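Local atomic coordinates of vascular endothelial growth factor homolog (Orf virus, PDB entry 2GNN), a protein that induces endothelial cell proliferation, acting as a disulfide-linked homodimeric growth factor that binds vascular endothelial growth factor receptors. Residues B[66-72]-B[91-97]; B[25-31]-B[46-52]; B[41-45]-B[76-80]; B[34-38]-B[88-92]. One frame throughout, in Å; residues are numbered along the deposited sequence.

How the contacts relate
Contacts 1 and 2 are the partly buried two-stranded ladders nearest the chain's centre, and both rest mainly on paired backbone hydrogen bonds. They meet where E94 accepts from the backbone of M51. Contact 2 also faces the second subunit, with a disulfide and side-chain hydrogen bonds, whereas contact 1 turns part of itself to solvent and carries a sugar. Contacts 3 and 4 bring the loop between helix 31-34 and strand 47-54 onto the far part of the hairpin 62-79/85-102. Contact 3 keeps a single backbone bridge; contact 4, a surface contact sharing S91 and F92 with contact 1, relies on rings and leucines. Q88 of contact 4 accepts from Q41 and A79 of contact 3.

Contact 1 of 4, residues B[66-72]-B[91-97]; sequences PTEEVNV and SFVEHKK. With NAG (2-acetamido-2-deoxy-beta-D-glucopyranose), chain M.
V72 and E94 make the tight part of this strand pair. A chi1 of -61° sets V72 CG1 anti to the carbonyl carbon and leaves CG2 between the backbone N and that carbon, 3.4 Å from E94 CG; the side chains cross at about a right angle. E94 bends at chi2 (-98°), and its OE1 accepts from M51 N of strand 47-54, which holds one oxygen of the buried carboxylate. The backbone beside them is close too: V70 N donates to E94 O at 2.8 Å and F92 N to V72 O at 2.7 Å.

P66 covers one face of the H95 ring in a CH-pi contact, CB 3.7 Å from the centroid and 9° off the normal, while H95 ND1 is hydrogen-bonded to C53 N. The solvent side is looser. E68 OE2 stays 5.1 Å from K96 NZ, too far for a salt bridge. N71 ND2 is joined covalently to NAG C1 at 1.5 Å. E68 O accepts from K96 N at 2.7 Å and K97 N at 3.3 Å, both from the same face of its plane. With T67 and E68 both opposite K97, this is a classic beta bulge in a long hairpin of the cystine-knot growth factor fold.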
loop_
_atom_site.group_PDB
_atom_site.type_symbol
_atom_site.label_atom_id
_atom_site.label_comp_id
_atom_site.label_asym_id
_atom_site.label_seq_id
_atom_site.Cartn_x
_atom_site.Cartn_y
_atom_site.Cartn_z
ATOM N N PRO B 66 -12.593 -5.046 -7.169
ATOM C CA PRO B 66 -13.654 -4.417 -6.390
ATOM C C PRO B 66 -15.051 -4.852 -6.792
ATOM O O PRO B 66 -15.353 -4.953 -7.982
ATOM C CB PRO B 66 -13.477 -2.936 -6.698
ATOM C CG PRO B 66 -12.778 -2.901 -8.010
ATOM C CD PRO B 66 -11.871 -4.065 -8.002
ATOM N N THR B 67 -15.891 -5.104 -5.793
ATOM C CA THR B 67 -17.305 -5.347 -6.002
ATOM C C THR B 67 -18.141 -4.243 -5.349
ATOM O O THR B 67 -19.366 -4.238 -5.453
ATOM C CB THR B 67 -17.728 -6.713 -5.454
ATOM O OG1 THR B 67 -17.570 -6.726 -4.032
ATOM C CG2 THR B 67 -16.886 -7.817 -6.071
ATOM N N GLU B 68 -17.470 -3.311 -4.677
ATOM C CA GLU B 68 -18.120 -2.177 -4.026
ATOM C C GLU B 68 -17.105 -1.062 -3.844
ATOM O O GLU B 68 -16.010 -1.276 -3.310
ATOM C CB GLU B 68 -18.712 -2.589 -2.678
ATOM C CG GLU B 68 -19.750 -1.627 -2.120
ATOM C CD GLU B 68 -20.226 -2.014 -0.726
ATOM O OE1 GLU B 68 -20.710 -3.157 -0.534
ATOM O OE2 GLU B 68 -20.121 -1.158 0.181
ATOM N N GLU B 69 -17.470 0.126 -4.305
ATOM C CA GLU B 69 -16.590 1.281 -4.279
ATOM C C GLU B 69 -17.266 2.417 -3.528
ATOM O O GLU B 69 -18.444 2.334 -3.217
ATOM C CB GLU B 69 -16.247 1.715 -5.703
ATOM C CG GLU B 69 -15.707 0.596 -6.587
ATOM C CD GLU B 69 -15.185 1.095 -7.924
ATOM O OE1 GLU B 69 -15.671 2.140 -8.427
ATOM O OE2 GLU B 69 -14.280 0.433 -8.478
ATOM N N VAL B 70 -16.517 3.467 -3.218
ATOM C CA VAL B 70 -17.092 4.667 -2.617
ATOM C C VAL B 70 -16.227 5.865 -2.990
ATOM O O VAL B 70 -15.017 5.732 -3.189
ATOM C CB VAL B 70 -17.283 4.517 -1.072
ATOM C CG1 VAL B 70 -15.961 4.642 -0.334
ATOM C CG2 VAL B 70 -18.293 5.522 -0.540
ATOM N N ASN B 71 -16.851 7.026 -3.137
ATOM C CA ASN B 71 -16.106 8.243 -3.414
ATOM C C ASN B 71 -15.858 8.964 -2.098
ATOM O O ASN B 71 -16.778 9.114 -1.278
ATOM C CB ASN B 71 -16.843 9.152 -4.403
ATOM C CG ASN B 71 -17.457 8.387 -5.568
ATOM O OD1 ASN B 71 -16.733 7.842 -6.411
ATOM N ND2 ASN B 71 -18.817 8.345 -5.609
ATOM N N VAL B 72 -14.606 9.373 -1.883
ATOM C CA VAL B 72 -14.233 10.126 -0.689
ATOM C C VAL B 72 -13.522 11.403 -1.089
ATOM O O VAL B 72 -12.699 11.400 -2.005
ATOM C CB VAL B 72 -13.346 9.308 0.286
ATOM C CG1 VAL B 72 -14.074 8.070 0.777
ATOM C CG2 VAL B 72 -12.066 8.918 -0.366
ATOM N N SER B 91 -11.908 14.341 -5.156
ATOM C CA SER B 91 -12.644 13.102 -4.913
ATOM C C SER B 91 -11.790 11.925 -5.335
ATOM O O SER B 91 -11.086 11.998 -6.346
ATOM C CB SER B 91 -13.953 13.114 -5.706
ATOM O OG SER B 91 -14.756 11.970 -5.450
ATOM N N PHE B 92 -11.836 10.852 -4.548
ATOM C CA PHE B 92 -11.036 9.652 -4.810
ATOM C C PHE B 92 -11.902 8.411 -4.673
ATOM O O PHE B 92 -12.827 8.367 -3.864
ATOM C CB PHE B 92 -9.849 9.553 -3.831
ATOM C CG PHE B 92 -8.927 10.739 -3.876
ATOM C CD1 PHE B 92 -9.230 11.902 -3.167
ATOM C CD2 PHE B 92 -7.781 10.706 -4.642
ATOM C CE1 PHE B 92 -8.399 13.011 -3.236
ATOM C CE2 PHE B 92 -6.942 11.815 -4.712
ATOM C CZ PHE B 92 -7.255 12.964 -3.993
ATOM N N VAL B 93 -11.599 7.401 -5.472
ATOM C CA VAL B 93 -12.320 6.146 -5.399
ATOM C C VAL B 93 -11.626 5.226 -4.389
ATOM O O VAL B 93 -10.430 4.980 -4.511
ATOM C CB VAL B 93 -12.411 5.481 -6.798
ATOM C CG1 VAL B 93 -13.159 4.163 -6.725
ATOM C CG2 VAL B 93 -13.102 6.426 -7.791
ATOM N N GLU B 94 -12.372 4.749 -3.391
ATOM C CA GLU B 94 -11.885 3.727 -2.448
ATOM C C GLU B 94 -12.672 2.447 -2.672
ATOM O O GLU B 94 -13.853 2.501 -2.992
ATOM C CB GLU B 94 -12.124 4.143 -0.995
ATOM C CG GLU B 94 -11.721 5.549 -0.634
ATOM C CD GLU B 94 -10.360 5.637 0.020
ATOM O OE1 GLU B 94 -9.860 4.634 0.562
ATOM O OE2 GLU B 94 -9.790 6.735 0.010
ATOM N N HIS B 95 -12.040 1.300 -2.467
ATOM C CA HIS B 95 -12.742 0.037 -2.549
ATOM C C HIS B 95 -13.226 -0.391 -1.168
ATOM O O HIS B 95 -12.457 -0.371 -0.199
ATOM C CB HIS B 95 -11.850 -1.033 -3.170
ATOM C CG HIS B 95 -11.382 -0.696 -4.549
ATOM N ND1 HIS B 95 -10.267 -1.273 -5.121
ATOM C CD2 HIS B 95 -11.866 0.173 -5.466
ATOM C CE1 HIS B 95 -10.089 -0.779 -6.331
ATOM N NE2 HIS B 95 -11.052 0.094 -6.569
ATOM N N LYS B 96 -14.501 -0.773 -1.086
ATOM C CA LYS B 96 -15.118 -1.213 0.171
ATOM C C LYS B 96 -15.348 -2.720 0.255
ATOM O O LYS B 96 -15.514 -3.266 1.348
ATOM C CB LYS B 96 -16.440 -0.484 0.415
ATOM C CG LYS B 96 -16.312 0.779 1.252
ATOM C CD LYS B 96 -17.657 1.128 1.884
ATOM C CE LYS B 96 -17.568 2.383 2.745
ATOM N NZ LYS B 96 -18.912 2.785 3.256
ATOM N N LYS B 97 -15.383 -3.384 -0.893
ATOM C CA LYS B 97 -15.519 -4.841 -0.944
ATOM C C LYS B 97 -14.817 -5.369 -2.175
ATOM O O LYS B 97 -14.714 -4.667 -3.185
ATOM C CB LYS B 97 -16.984 -5.267 -0.954
ATOM C CG LYS B 97 -17.451 -5.911 0.337
ATOM C CD LYS B 97 -18.640 -6.826 0.089
ATOM C CE LYS B 97 -18.643 -7.985 1.082
ATOM N NZ LYS B 97 -19.937 -8.727 1.080
HETATM C C1 NAG M . -19.459 7.935 -6.852
HETATM C C2 NAG M . -20.250 6.641 -7.122
HETATM C C3 NAG M . -20.362 6.414 -8.635
HETATM C C4 NAG M . -21.076 7.608 -9.275
HETATM C C5 NAG M . -20.374 8.909 -8.863
HETATM C C6 NAG M . -21.150 10.117 -9.380
HETATM C C7 NAG M . -20.426 4.713 -5.632
HETATM C C8 NAG M . -20.636 3.289 -6.063
HETATM N N2 NAG M . -19.692 5.474 -6.448
HETATM O O3 NAG M . -21.021 5.199 -8.940
HETATM O O4 NAG M . -21.094 7.477 -10.683
HETATM O O5 NAG M . -20.208 8.994 -7.447
HETATM O O6 NAG M . -20.359 10.833 -10.296
HETATM O O7 NAG M . -20.915 5.127 -4.574
#

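Contact 2 of 4, residues B[25-31]-B[46-52]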
loop_
_atom_site.group_PDB
_atom_site.type_symbol
_atom_site.label_atom_id
_atom_site.label_comp_id
_atom_site.label_asym_id
_atom_site.label_seq_id
_atom_site.Cartn_x
_atom_site.Cartn_y
_atom_site.Cartn_z
ATOM N N ARG B 25 -7.140 -2.864 1.022
ATOM C CA ARG B 25 -5.910 -2.631 1.742
ATOM C C ARG B 25 -5.424 -1.239 1.387
ATOM O O ARG B 25 -5.626 -0.810 0.249
ATOM C CB ARG B 25 -4.864 -3.644 1.308
ATOM C CG ARG B 25 -5.188 -5.036 1.739
ATOM C CD ARG B 25 -4.395 -6.017 0.952
ATOM N NE ARG B 25 -4.772 -7.354 1.360
ATOM C CZ ARG B 25 -4.149 -8.051 2.298
ATOM N NH1 ARG B 25 -3.088 -7.545 2.914
ATOM N NH2 ARG B 25 -4.579 -9.260 2.611
ATOM N N PRO B 26 -4.776 -0.536 2.352
ATOM C CA PRO B 26 -4.197 0.769 2.061
ATOM C C PRO B 26 -3.045 0.634 1.075
ATOM O O PRO B 26 -2.272 -0.327 1.129
ATOM C CB PRO B 26 -3.698 1.253 3.426
ATOM C CG PRO B 26 -3.494 0.004 4.236
ATOM C CD PRO B 26 -4.563 -0.938 3.760
ATOM N N ILE B 27 -2.961 1.581 0.158
ATOM C CA ILE B 27 -1.897 1.608 -0.824
ATOM C C ILE B 27 -1.587 3.084 -1.058
ATOM O O ILE B 27 -2.492 3.927 -1.046
ATOM C CB ILE B 27 -2.288 0.824 -2.137
ATOM C CG1 ILE B 27 -1.075 0.630 -3.047
ATOM C CG2 ILE B 27 -3.407 1.517 -2.911
ATOM C CD1 ILE B 27 -1.106 -0.670 -3.852
ATOM N N VAL B 28 -0.306 3.406 -1.208
ATOM C CA VAL B 28 0.110 4.782 -1.444
ATOM C C VAL B 28 0.077 5.002 -2.937
ATOM O O VAL B 28 0.679 4.239 -3.691
ATOM C CB VAL B 28 1.540 5.063 -0.878
ATOM C CG1 VAL B 28 1.978 6.482 -1.184
ATOM C CG2 VAL B 28 1.569 4.819 0.615
ATOM N N VAL B 29 -0.634 6.043 -3.356
ATOM C CA VAL B 29 -0.832 6.348 -4.765
ATOM C C VAL B 29 -0.442 7.810 -5.003
ATOM O O VAL B 29 -0.744 8.666 -4.170
ATOM C CB VAL B 29 -2.341 6.118 -5.181
ATOM C CG1 VAL B 29 -2.547 6.404 -6.647
ATOM C CG2 VAL B 29 -2.792 4.685 -4.894
ATOM N N PRO B 30 0.240 8.103 -6.127
ATOM C CA PRO B 30 0.478 9.496 -6.530
ATOM C C PRO B 30 -0.827 10.201 -6.880
ATOM O O PRO B 30 -1.619 9.678 -7.661
ATOM C CB PRO B 30 1.343 9.359 -7.795
ATOM C CG PRO B 30 1.876 7.990 -7.768
ATOM C CD PRO B 30 0.852 7.148 -7.068
ATOM N N VAL B 31 -1.055 11.369 -6.293
ATOM C CA VAL B 31 -2.276 12.125 -6.521
ATOM C C VAL B 31 -2.455 12.502 -8.003
ATOM O O VAL B 31 -3.573 12.459 -8.534
ATOM C CB VAL B 31 -2.337 13.389 -5.635
ATOM C CG1 VAL B 31 -3.546 14.240 -5.979
ATOM C CG2 VAL B 31 -2.391 13.003 -4.167
ATOM N N PRO B 46 2.264 14.956 -2.298
ATOM C CA PRO B 46 2.120 14.462 -3.655
ATOM C C PRO B 46 1.535 13.053 -3.732
ATOM O O PRO B 46 1.258 12.576 -4.833
ATOM C CB PRO B 46 3.555 14.474 -4.179
ATOM C CG PRO B 46 4.397 14.284 -2.973
ATOM C CD PRO B 46 3.669 14.981 -1.866
ATOM N N CYS B 47 1.343 12.406 -2.579
ATOM C CA CYS B 47 0.845 11.038 -2.512
ATOM C C CYS B 47 -0.233 10.918 -1.451
ATOM O O CYS B 47 -0.206 11.637 -0.449
ATOM C CB CYS B 47 1.991 10.062 -2.225
ATOM S SG CYS B 47 2.635 9.975 -0.483
ATOM N N VAL B 48 -1.186 10.012 -1.679
ATOM C CA VAL B 48 -2.228 9.708 -0.692
ATOM C C VAL B 48 -2.358 8.212 -0.478
ATOM O O VAL B 48 -2.009 7.410 -1.353
ATOM C CB VAL B 48 -3.615 10.254 -1.099
ATOM C CG1 VAL B 48 -3.676 11.772 -0.909
ATOM C CG2 VAL B 48 -3.994 9.815 -2.552
ATOM N N THR B 49 -2.857 7.847 0.696
ATOM C CA THR B 49 -3.215 6.469 0.984
ATOM C C THR B 49 -4.705 6.224 0.664
ATOM O O THR B 49 -5.598 6.877 1.233
ATOM C CB THR B 49 -2.921 6.125 2.452
ATOM O OG1 THR B 49 -1.577 6.478 2.746
ATOM C CG2 THR B 49 -3.086 4.651 2.713
ATOM N N LEU B 50 -4.951 5.274 -0.239
ATOM C CA LEU B 50 -6.307 4.896 -0.630
ATOM C C LEU B 50 -6.558 3.430 -0.339
ATOM O O LEU B 50 -5.651 2.598 -0.482
ATOM C CB LEU B 50 -6.508 5.151 -2.123
ATOM C CG LEU B 50 -6.388 6.587 -2.621
ATOM C CD1 LEU B 50 -6.557 6.630 -4.118
ATOM C CD2 LEU B 50 -7.441 7.432 -1.946
ATOM N N MET B 51 -7.783 3.112 0.079
ATOM C CA MET B 51 -8.186 1.723 0.241
ATOM C C MET B 51 -8.457 1.136 -1.137
ATOM O O MET B 51 -9.289 1.638 -1.887
ATOM C CB MET B 51 -9.413 1.610 1.133
ATOM C CG MET B 51 -9.181 2.066 2.557
ATOM S SD MET B 51 -7.798 1.216 3.345
ATOM C CE MET B 51 -8.505 -0.387 3.728
ATOM N N ARG B 52 -7.713 0.098 -1.489
ATOM C CA ARG B 52 -7.845 -0.529 -2.797
ATOM C C ARG B 52 -7.760 -2.021 -2.638
ATOM O O ARG B 52 -7.074 -2.514 -1.741
ATOM C CB ARG B 52 -6.713 -0.087 -3.702
ATOM C CG ARG B 52 -6.916 1.256 -4.310
ATOM C CD ARG B 52 -7.411 1.134 -5.734
ATOM N NE ARG B 52 -7.573 2.442 -6.352
ATOM C CZ ARG B 52 -8.309 3.413 -5.827
ATOM N NH1 ARG B 52 -8.917 3.208 -4.662
ATOM N NH2 ARG B 52 -8.418 4.590 -6.442
#
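R25 and R52 begin a ladder in which the backbone polar groups are satisfied pair by pair. R25 N donates to R52 O at 2.8 Å and R52 N returns a bond to R25 O; I27 with L50 and V29 with V48 repeat the reciprocal pattern. V31 N then extends it to P46 O at 3.0 Å. P26 and P30, which lack an N-H, occupy non-hydrogen-bonded pairs opposite M51 and C47, so the ladder loses no donor. M51 instead has backbone hydrogen bonds with H95 of strand 85-102.

Most side-chain donors find partners outside the two segments. R25 gives NH1 to G19 O and NH2 to E21 O. T49 OG1 meets both G19 O and R25 NH1 of the second subunit; its CG2, anti to the backbone N, is left to touch P26 CB at 3.5 Å. R52 NH1 bonds only weakly to M51 O at 3.2 Å, and its approach to V93 O is modelled too short to be trusted in detail.

Apolar contacts fill in between. The P26 ring lies alongside M51, CD 3.9 Å from SD, and V31 CG2 crosses V48 CG1 at 3.7 Å. V28 CG1 rests 3.6 Å from C47 SG, which is disulfide-bonded to C56 of the second subunit. Such a two-stranded ladder, facing its copy through an interchain disulfide, is characteristic of the dimer interface of PDGF/VEGF cystine-knot growth factors.

Contact 3 of 4, residues B[41-45]-B[76-80]; sequences QRFNP and LLGAS
N44 and L77 supply the backbone hydrogen bonds of this contact, a single antiparallel bridge. N44 N donates to L77 O at 2.8 Å, with an N-H...O angle of 157°, and L77 N donates to N44 O at 2.9 Å. A water accepting from N44 ND2 at 2.6 Å gives a weak second bond to L77 O, tying the asparagine side chain to the same carbonyl.

Among the other polar groups, Q41 NE2 and A79 N come within 3.4 Å of each other although both are donors. Their closeness is explained by Q88 OE1 of strand 85-102, which accepts from the two of them. The Q41 amide thus hangs over the backbone of G78 and A79, its carbon CD 4.1 Å from A79 CB.

The apolar contacts centre on L76, whose two methyls serve different partners: CD1 reaches F43 CD2 at 3.9 Å, obliquely to the ring, and CD2 meets P45 CD at 4.0 Å. P45 follows a cis peptide bond. On the other side of the strand L77 has CG anti to the backbone N (chi1 175°), which carries CD2 toward N44 CB. The second subunit packs here too, V16 on L76 and W13 on L77.

The result is an irregular loop paired through one antiparallel bridge with the outer part of hairpin 62-79/85-102, at one pole of the elongated monomer of the cystine-knot growth factor fold.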
loop_
_atom_site.group_PDB
_atom_site.type_symbol
_atom_site.label_atom_id
_atom_site.label_comp_id
_atom_site.label_asym_id
_atom_site.label_seq_id
_atom_site.Cartn_x
_atom_site.Cartn_y
_atom_site.Cartn_z
ATOM N N GLN B 41 0.399 21.103 -12.627
ATOM C CA GLN B 41 0.270 21.466 -11.211
ATOM C C GLN B 41 0.928 20.415 -10.323
ATOM O O GLN B 41 1.225 19.307 -10.777
ATOM C CB GLN B 41 -1.179 21.713 -10.807
ATOM C CG GLN B 41 -1.913 20.499 -10.238
ATOM C CD GLN B 41 -3.188 20.888 -9.566
ATOM O OE1 GLN B 41 -4.183 21.170 -10.232
ATOM N NE2 GLN B 41 -3.175 20.941 -8.232
ATOM N N ARG B 42 1.184 20.783 -9.069
ATOM C CA ARG B 42 1.761 19.853 -8.098
ATOM C C ARG B 42 0.777 19.665 -6.990
ATOM O O ARG B 42 -0.070 20.529 -6.772
ATOM C CB ARG B 42 3.072 20.405 -7.541
ATOM C CG ARG B 42 4.176 20.471 -8.571
ATOM C CD ARG B 42 5.453 20.028 -7.988
ATOM N NE ARG B 42 6.483 19.898 -9.000
ATOM C CZ ARG B 42 6.942 18.736 -9.445
ATOM N NH1 ARG B 42 6.450 17.604 -8.964
ATOM N NH2 ARG B 42 7.895 18.707 -10.370
ATOM N N PHE B 43 0.885 18.538 -6.290
ATOM C CA PHE B 43 0.035 18.300 -5.118
ATOM C C PHE B 43 0.875 18.107 -3.873
ATOM O O PHE B 43 1.940 17.500 -3.908
ATOM C CB PHE B 43 -0.871 17.080 -5.316
ATOM C CG PHE B 43 -1.704 17.145 -6.585
ATOM C CD1 PHE B 43 -1.203 16.663 -7.782
ATOM C CD2 PHE B 43 -2.991 17.689 -6.571
ATOM C CE1 PHE B 43 -1.965 16.731 -8.970
ATOM C CE2 PHE B 43 -3.753 17.754 -7.738
ATOM C CZ PHE B 43 -3.235 17.271 -8.933
ATOM N N ASN B 44 0.376 18.638 -2.767
ATOM C CA ASN B 44 1.035 18.485 -1.502
ATOM C C ASN B 44 0.032 18.025 -0.458
ATOM O O ASN B 44 -0.949 18.716 -0.204
ATOM C CB ASN B 44 1.761 19.785 -1.135
ATOM C CG ASN B 44 3.172 19.832 -1.708
ATOM O OD1 ASN B 44 4.046 19.087 -1.267
ATOM N ND2 ASN B 44 3.396 20.688 -2.698
ATOM N N PRO B 45 0.243 16.824 0.107
ATOM C CA PRO B 45 1.341 15.907 -0.222
ATOM C C PRO B 45 1.167 15.365 -1.638
ATOM O O PRO B 45 0.044 15.356 -2.146
ATOM C CB PRO B 45 1.178 14.782 0.796
ATOM C CG PRO B 45 -0.236 14.864 1.256
ATOM C CD PRO B 45 -0.643 16.285 1.154
ATOM N N LEU B 76 -6.384 18.680 -0.041
ATOM C CA LEU B 76 -4.964 18.669 -0.389
ATOM C C LEU B 76 -4.550 20.103 -0.615
ATOM O O LEU B 76 -5.393 20.957 -0.814
ATOM C CB LEU B 76 -4.750 17.983 -1.734
ATOM C CG LEU B 76 -4.869 16.488 -1.935
ATOM C CD1 LEU B 76 -4.849 16.299 -3.394
ATOM C CD2 LEU B 76 -3.690 15.781 -1.342
ATOM N N LEU B 77 -3.246 20.359 -0.638
ATOM C CA LEU B 77 -2.745 21.646 -1.090
ATOM C C LEU B 77 -2.390 21.500 -2.545
ATOM O O LEU B 77 -1.571 20.651 -2.906
ATOM C CB LEU B 77 -1.525 22.111 -0.269
ATOM C CG LEU B 77 -0.848 23.401 -0.759
ATOM C CD1 LEU B 77 -1.683 24.637 -0.412
ATOM C CD2 LEU B 77 0.534 23.505 -0.161
ATOM N N GLY B 78 -3.024 22.314 -3.385
ATOM C CA GLY B 78 -2.785 22.265 -4.816
ATOM C C GLY B 78 -2.792 23.665 -5.374
ATOM O O GLY B 78 -2.236 24.575 -4.768
ATOM N N ALA B 79 -3.434 23.836 -6.529
ATOM C CA ALA B 79 -3.449 25.107 -7.224
ATOM C C ALA B 79 -4.811 25.764 -7.116
ATOM O O ALA B 79 -5.845 25.096 -7.103
ATOM C CB ALA B 79 -3.064 24.912 -8.663
ATOM N N SER B 80 -4.797 27.083 -7.009
ATOM C CA SER B 80 -5.987 27.890 -7.112
ATOM C C SER B 80 -6.215 28.326 -8.572
ATOM O O SER B 80 -5.434 27.992 -9.497
ATOM C CB SER B 80 -5.799 29.123 -6.262
ATOM O OG SER B 80 -4.782 29.907 -6.855
HETATM O O HOH W 1 1.423 22.048 -3.701
#

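Contact 4 of 4, residues B[34-38]-B[88-92]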
loop_
_atom_site.group_PDB
_atom_site.type_symbol
_atom_site.label_atom_id
_atom_site.label_comp_id
_atom_site.label_asym_id
_atom_site.label_seq_id
_atom_site.Cartn_x
_atom_site.Cartn_y
_atom_site.Cartn_z
ATOM N N THR B 34 -4.287 9.905 -9.981
ATOM C CA THR B 34 -5.687 9.773 -9.683
ATOM C C THR B 34 -6.455 10.885 -10.394
ATOM O O THR B 34 -7.655 10.771 -10.629
ATOM C CB THR B 34 -5.961 9.918 -8.185
ATOM O OG1 THR B 34 -5.674 11.261 -7.797
ATOM C CG2 THR B 34 -5.109 8.939 -7.347
ATOM N N HIS B 35 -5.753 11.964 -10.734
ATOM C CA HIS B 35 -6.373 13.108 -11.395
ATOM C C HIS B 35 -5.575 13.612 -12.589
ATOM O O HIS B 35 -5.093 14.735 -12.562
ATOM C CB HIS B 35 -6.562 14.233 -10.384
ATOM C CG HIS B 35 -7.719 14.026 -9.461
ATOM N ND1 HIS B 35 -7.656 13.192 -8.368
ATOM C CD2 HIS B 35 -8.968 14.554 -9.461
ATOM C CE1 HIS B 35 -8.813 13.215 -7.731
ATOM N NE2 HIS B 35 -9.625 14.040 -8.369
ATOM N N PRO B 36 -5.424 12.787 -13.643
ATOM C CA PRO B 36 -4.582 13.135 -14.792
ATOM C C PRO B 36 -4.969 14.411 -15.522
ATOM O O PRO B 36 -4.174 14.960 -16.291
ATOM C CB PRO B 36 -4.761 11.945 -15.739
ATOM C CG PRO B 36 -5.879 11.139 -15.194
ATOM C CD PRO B 36 -5.994 11.435 -13.765
ATOM N N GLU B 37 -6.194 14.866 -15.302
ATOM C CA GLU B 37 -6.737 16.007 -16.031
ATOM C C GLU B 37 -6.286 17.315 -15.366
ATOM O O GLU B 37 -6.366 18.394 -15.956
ATOM C CB GLU B 37 -8.272 15.893 -16.130
ATOM C CG GLU B 37 -9.044 16.190 -14.813
ATOM C CD GLU B 37 -9.069 15.035 -13.780
ATOM O OE1 GLU B 37 -8.539 13.922 -14.032
ATOM O OE2 GLU B 37 -9.646 15.256 -12.694
ATOM N N LEU B 38 -5.794 17.205 -14.134
ATOM C CA LEU B 38 -5.216 18.352 -13.439
ATOM C C LEU B 38 -3.717 18.436 -13.749
ATOM O O LEU B 38 -2.865 18.017 -12.948
ATOM C CB LEU B 38 -5.486 18.245 -11.941
ATOM C CG LEU B 38 -6.951 18.434 -11.507
ATOM C CD1 LEU B 38 -7.067 18.170 -10.019
ATOM C CD2 LEU B 38 -7.436 19.820 -11.823
ATOM N N GLN B 88 -7.421 22.416 -2.317
ATOM C CA GLN B 88 -8.384 21.803 -3.226
ATOM C C GLN B 88 -9.038 20.612 -2.564
ATOM O O GLN B 88 -8.331 19.726 -2.097
ATOM C CB GLN B 88 -7.665 21.282 -4.459
ATOM C CG GLN B 88 -7.212 22.327 -5.413
ATOM C CD GLN B 88 -6.578 21.711 -6.616
ATOM O OE1 GLN B 88 -5.357 21.720 -6.766
ATOM N NE2 GLN B 88 -7.404 21.155 -7.494
ATOM N N ARG B 89 -10.370 20.579 -2.504
ATOM C CA ARG B 89 -11.070 19.336 -2.162
ATOM C C ARG B 89 -11.216 18.502 -3.431
ATOM O O ARG B 89 -11.815 18.957 -4.405
ATOM C CB ARG B 89 -12.448 19.582 -1.547
ATOM C CG ARG B 89 -12.503 20.605 -0.433
ATOM C CD ARG B 89 -13.166 21.895 -0.916
ATOM N NE ARG B 89 -14.555 22.022 -0.463
ATOM C CZ ARG B 89 -15.483 22.789 -1.042
ATOM N NH1 ARG B 89 -15.199 23.507 -2.125
ATOM N NH2 ARG B 89 -16.712 22.830 -0.535
ATOM N N LEU B 90 -10.663 17.294 -3.422
ATOM C CA LEU B 90 -10.744 16.398 -4.571
ATOM C C LEU B 90 -11.363 15.060 -4.179
ATOM O O LEU B 90 -11.363 14.696 -3.013
ATOM C CB LEU B 90 -9.368 16.204 -5.189
ATOM C CG LEU B 90 -8.703 17.453 -5.776
ATOM C CD1 LEU B 90 -7.269 17.161 -6.188
ATOM C CD2 LEU B 90 -9.510 18.039 -6.951
ATOM N N SER B 91 -11.908 14.341 -5.156
ATOM C CA SER B 91 -12.644 13.102 -4.913
ATOM C C SER B 91 -11.790 11.925 -5.335
ATOM O O SER B 91 -11.086 11.998 -6.346
ATOM C CB SER B 91 -13.953 13.114 -5.706
ATOM O OG SER B 91 -14.756 11.970 -5.450
ATOM N N PHE B 92 -11.836 10.852 -4.548
ATOM C CA PHE B 92 -11.036 9.652 -4.810
ATOM C C PHE B 92 -11.902 8.411 -4.673
ATOM O O PHE B 92 -12.827 8.367 -3.864
ATOM C CB PHE B 92 -9.849 9.553 -3.831
ATOM C CG PHE B 92 -8.927 10.739 -3.876
ATOM C CD1 PHE B 92 -9.230 11.902 -3.167
ATOM C CD2 PHE B 92 -7.781 10.706 -4.642
ATOM C CE1 PHE B 92 -8.399 13.011 -3.236
ATOM C CE2 PHE B 92 -6.942 11.815 -4.712
ATOM C CZ PHE B 92 -7.255 12.964 -3.993
#
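T34 OG1, packed against F92, takes part in two hydrogen bonds, accepting from H35 ND1 at 2.8 Å and donating to V31 O, a carbonyl that can only accept. The bond from ND1 lies 10° out of the H35 ring plane and so fixes the rotation of the imidazole. The same oxygen comes within 3.4 Å of F92 CE2.

Held this way, H35 directs its edge at the face of F92 in a T-shaped pair, centroids 5.2 Å apart and planes at 70°. H35 CE1 stands over the phenyl ring, offset toward the rim. S91 O sits near the imidazole plane, 2.9 Å from H35 CE1 and 3.2 Å from NE2, the latter at too poor an angle for a hydrogen bond. L90 CD1 lies over one face of the imidazole.

Farther along, L38 and L90 meet tip to tip, CD1 to CD2 at 3.9 Å, while L38 slides past Q88 in the reverse direction. L38 N donates to H35 O at 3.0 Å, closing a type I turn that presents both residues to the strand.

The segments share no hydrogen bond of their own. The polar bonds orient H35 from within its own loop, ND1 therefore carries a proton, and adhesion to the strand is left to aromatic and aliphatic contacts.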